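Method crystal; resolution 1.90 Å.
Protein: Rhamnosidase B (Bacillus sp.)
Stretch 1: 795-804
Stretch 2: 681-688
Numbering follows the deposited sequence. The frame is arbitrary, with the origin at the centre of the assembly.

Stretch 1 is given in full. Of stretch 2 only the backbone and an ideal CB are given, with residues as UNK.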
# COMPACT_ATOMS: atom_id res chain seq x y z
N PHE A 795 -7.29 9.65 -30.07
CA PHE A 795 -6.81 10.24 -28.83
C PHE A 795 -6.32 9.16 -27.88
O PHE A 795 -6.73 8.00 -27.99
CB PHE A 795 -7.93 11.02 -28.13
CG PHE A 795 -8.20 12.38 -28.70
CD1 PHE A 795 -9.05 13.26 -28.04
CD2 PHE A 795 -7.62 12.78 -29.90
CE1 PHE A 795 -9.32 14.52 -28.56
CE2 PHE A 795 -7.89 14.05 -30.43
CZ PHE A 795 -8.74 14.92 -29.75
N VAL A 796 -5.44 9.54 -26.96
CA VAL A 796 -4.96 8.60 -25.97
C VAL A 796 -6.20 8.32 -25.13
O VAL A 796 -6.98 9.24 -24.86
CB VAL A 796 -3.86 9.24 -25.08
CG1 VAL A 796 -3.51 8.31 -23.92
CG2 VAL A 796 -2.61 9.51 -25.91
N GLN A 797 -6.40 7.07 -24.72
CA GLN A 797 -7.58 6.71 -23.94
C GLN A 797 -7.31 6.62 -22.44
O GLN A 797 -6.15 6.56 -22.01
CB GLN A 797 -8.13 5.37 -24.44
CG GLN A 797 -8.50 5.36 -25.92
CD GLN A 797 -9.58 6.36 -26.27
OE1 GLN A 797 -10.64 6.39 -25.64
NE2 GLN A 797 -9.32 7.19 -27.27
N ILE A 798 -8.38 6.62 -21.65
CA ILE A 798 -8.27 6.53 -20.19
C ILE A 798 -7.66 5.18 -19.84
O ILE A 798 -8.11 4.14 -20.31
CB ILE A 798 -9.67 6.66 -19.53
CG1 ILE A 798 -10.21 8.08 -19.74
CG2 ILE A 798 -9.57 6.33 -18.04
CD1 ILE A 798 -11.57 8.31 -19.14
N GLY A 799 -6.62 5.20 -19.00
CA GLY A 799 -5.95 3.97 -18.64
C GLY A 799 -6.21 3.38 -17.27
O GLY A 799 -5.69 2.31 -16.96
N SER A 800 -7.00 4.05 -16.44
CA SER A 800 -7.29 3.53 -15.11
C SER A 800 -8.66 3.97 -14.62
O SER A 800 -9.17 5.02 -15.02
CB SER A 800 -6.24 4.01 -14.11
OG SER A 800 -6.37 5.41 -13.90
N PRO A 801 -9.28 3.17 -13.73
CA PRO A 801 -10.60 3.53 -13.21
C PRO A 801 -10.47 4.82 -12.41
O PRO A 801 -11.46 5.50 -12.13
CB PRO A 801 -10.97 2.34 -12.34
CG PRO A 801 -10.23 1.19 -13.00
CD PRO A 801 -8.89 1.82 -13.29
N PHE A 802 -9.24 5.14 -12.02
CA PHE A 802 -8.95 6.36 -11.27
C PHE A 802 -9.37 7.54 -12.14
O PHE A 802 -10.10 8.43 -11.71
CB PHE A 802 -7.45 6.45 -10.98
CG PHE A 802 -7.01 7.78 -10.42
CD1 PHE A 802 -5.98 8.50 -11.03
CD2 PHE A 802 -7.60 8.31 -9.27
CE1 PHE A 802 -5.54 9.71 -10.50
CE2 PHE A 802 -7.17 9.52 -8.74
CZ PHE A 802 -6.14 10.23 -9.36
N MET A 803 -8.89 7.52 -13.39
CA MET A 803 -9.21 8.57 -14.35
C MET A 803 -10.69 8.48 -14.70
O MET A 803 -11.34 9.49 -14.96
CB MET A 803 -8.34 8.40 -15.60
CG MET A 803 -8.48 9.51 -16.63
SD MET A 803 -8.07 11.17 -16.02
CE MET A 803 -9.52 12.08 -16.59
N SER A 804 -11.23 7.26 -14.71
CA SER A 804 -12.65 7.07 -15.01
C SER A 804 -13.51 7.88 -14.04
O SER A 804 -14.57 8.39 -14.42
CB SER A 804 -13.04 5.58 -14.89
OG SER A 804 -12.56 4.83 -15.99
N UNK A 681 2.55 13.82 -13.23
CA UNK A 681 1.63 12.73 -13.51
C UNK A 681 0.15 13.00 -13.32
O UNK A 681 -0.26 13.89 -12.57
CB UNK A 681 2.01 11.54 -12.63
N UNK A 682 -0.66 12.20 -14.02
CA UNK A 682 -2.11 12.24 -13.91
C UNK A 682 -2.66 10.82 -14.05
O UNK A 682 -3.28 10.31 -13.13
CB UNK A 682 -2.71 13.17 -14.97
N UNK A 683 -2.41 10.19 -15.19
CA UNK A 683 -2.93 8.84 -15.45
C UNK A 683 -1.88 7.87 -15.98
O UNK A 683 -0.84 8.28 -16.50
CB UNK A 683 -4.09 8.92 -16.45
N UNK A 684 -2.15 6.57 -15.86
CA UNK A 684 -1.23 5.54 -16.35
C UNK A 684 -1.60 5.25 -17.81
O UNK A 684 -2.20 4.22 -18.12
CB UNK A 684 -1.30 4.27 -15.49
N UNK A 685 -1.25 6.18 -18.68
CA UNK A 685 -1.54 6.06 -20.11
C UNK A 685 -0.51 6.87 -20.88
O UNK A 685 0.17 7.73 -20.31
CB UNK A 685 -2.96 6.53 -20.43
N UNK A 686 -0.38 6.62 -22.20
CA UNK A 686 0.56 7.29 -23.10
C UNK A 686 0.36 8.80 -23.24
O UNK A 686 0.56 9.36 -24.33
CB UNK A 686 0.46 6.65 -24.49
N UNK A 687 -0.03 9.46 -22.16
CA UNK A 687 -0.22 10.91 -22.17
C UNK A 687 1.15 11.56 -22.30
O UNK A 687 2.11 11.09 -21.69
CB UNK A 687 -0.94 11.39 -20.91
N UNK A 688 1.25 12.62 -23.09
CA UNK A 688 2.53 13.30 -23.24
C UNK A 688 2.67 14.22 -22.03
O UNK A 688 2.39 15.42 -22.09
CB UNK A 688 2.62 14.07 -24.56

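Position 681 lies beyond the reach of stretch 1, with nothing of it within 5.5 Å of the ideal CB, so the visible atoms leave the choice open. The deposited residue is Leu-681, which makes no contact across the pair.

At position 682 the CA-to-CB bond runs sideways, and no atom of stretch 1 approaches the ideal CB. A longer side chain could still reach the apolar end of Met-803, which favours leucine, isoleucine or methionine over a short residue. Leu-682 is found, and its CD2 comes to 4.3 Å from Met-803 SD. Its backbone contributes as well: Leu-682 O lies 3.5 Å from Phe-802 CE1, at the edge of the ring and near its plane.

At position 683 the CB points toward stretch 1, at 4.4 Å from Met-803 CB and 4.9 Å from Ser-800 OG, and the amide of Gly-799 is also within range. Two donors within reach of one side chain call for a short acceptor; aspartate suits best, asparagine could meet part of the demand, and glutamate would have to fold its longer chain. Asp-683, with chi1 in t, divides its carboxylate between them. Gly-799 N donates to Asp-683 OD1 over 2.9 Å with a nearly straight angle of 166°, and Ser-800 OG donates to Asp-683 OD2 over 2.7 Å. The same serine OG accepts a weak capping bond from Met-803 N, so the carboxylate is tied to the start of the helix through its N-cap residue. OD2 of Asp-683 also receives a weak bond from the backbone N of position 684.

Position 684 directs its CB sideways, the ideal CB 5.0 Å from Gly-799 O, and many residues would be tolerated. Trp-684 occupies it, with chi1 in m. Its carbonyl also bears on Gly-799: an ideal CB on Gly-799 would sit 2.3 Å from Trp-684 O, a clash. A water donates to both Trp-684 O and Gly-799 O, bridging the two backbones.

At position 685 the CB points toward stretch 1, 3.6 Å from Gln-797 O and 4.0 Å from Val-796 CG1. Such close quarters favour a small side chain, alanine or perhaps serine. Ala-685 fits, its CB packing against Val-796 CG1.

Position 686, with phi of -61° and its CB sideways, 4.3 Å from Val-796 CG1, permits proline or a modest apolar residue. Pro-686 places CD 3.8 Å from Val-796 CG1.

At position 687 the CA-to-CB bond runs sideways, the ideal CB lying 5.0 Å from Val-796 CG1, which suits a branched aliphatic. Ile-687 brings CG1 to 4.3 Å from Val-796 CG1.

Position 688 is unconstrained by stretch 1; Asp-688 bonds elsewhere in the structure.

Stretch 2, residues 681-688: LLDWAPID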
# COMPACT_ATOMS: atom_id res chain seq x y z
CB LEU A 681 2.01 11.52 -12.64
CG LEU A 681 1.12 10.28 -12.75
CD1 LEU A 681 1.43 9.57 -14.06
CD2 LEU A 681 1.36 9.35 -11.56
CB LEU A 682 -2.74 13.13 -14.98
CG LEU A 682 -4.28 13.07 -14.94
CD1 LEU A 682 -4.77 13.44 -13.54
CD2 LEU A 682 -4.89 14.00 -15.98
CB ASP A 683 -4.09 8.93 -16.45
CG ASP A 683 -4.91 7.66 -16.52
OD1 ASP A 683 -5.66 7.49 -17.51
OD2 ASP A 683 -4.81 6.83 -15.59
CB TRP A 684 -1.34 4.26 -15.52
CG TRP A 684 -0.87 4.41 -14.09
CD1 TRP A 684 -1.62 4.23 -12.96
CD2 TRP A 684 0.44 4.78 -13.65
NE1 TRP A 684 -0.85 4.47 -11.84
CE2 TRP A 684 0.42 4.81 -12.24
CE3 TRP A 684 1.64 5.10 -14.32
CZ2 TRP A 684 1.54 5.14 -11.48
CZ3 TRP A 684 2.76 5.43 -13.55
CH2 TRP A 684 2.70 5.45 -12.15
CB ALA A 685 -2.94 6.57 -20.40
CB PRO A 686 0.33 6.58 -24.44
CG PRO A 686 -0.12 5.22 -24.02
CD PRO A 686 -1.08 5.53 -22.91
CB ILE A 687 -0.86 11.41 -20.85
CG1 ILE A 687 -2.30 10.93 -20.74
CG2 ILE A 687 -0.79 12.93 -20.77
CD1 ILE A 687 -2.96 11.28 -19.42
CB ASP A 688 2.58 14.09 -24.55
CG ASP A 688 4.00 14.48 -24.95
OD1 ASP A 688 4.95 13.82 -24.47
OD2 ASP A 688 4.16 15.42 -25.74
O HOH W 1 -3.01 1.53 -17.29
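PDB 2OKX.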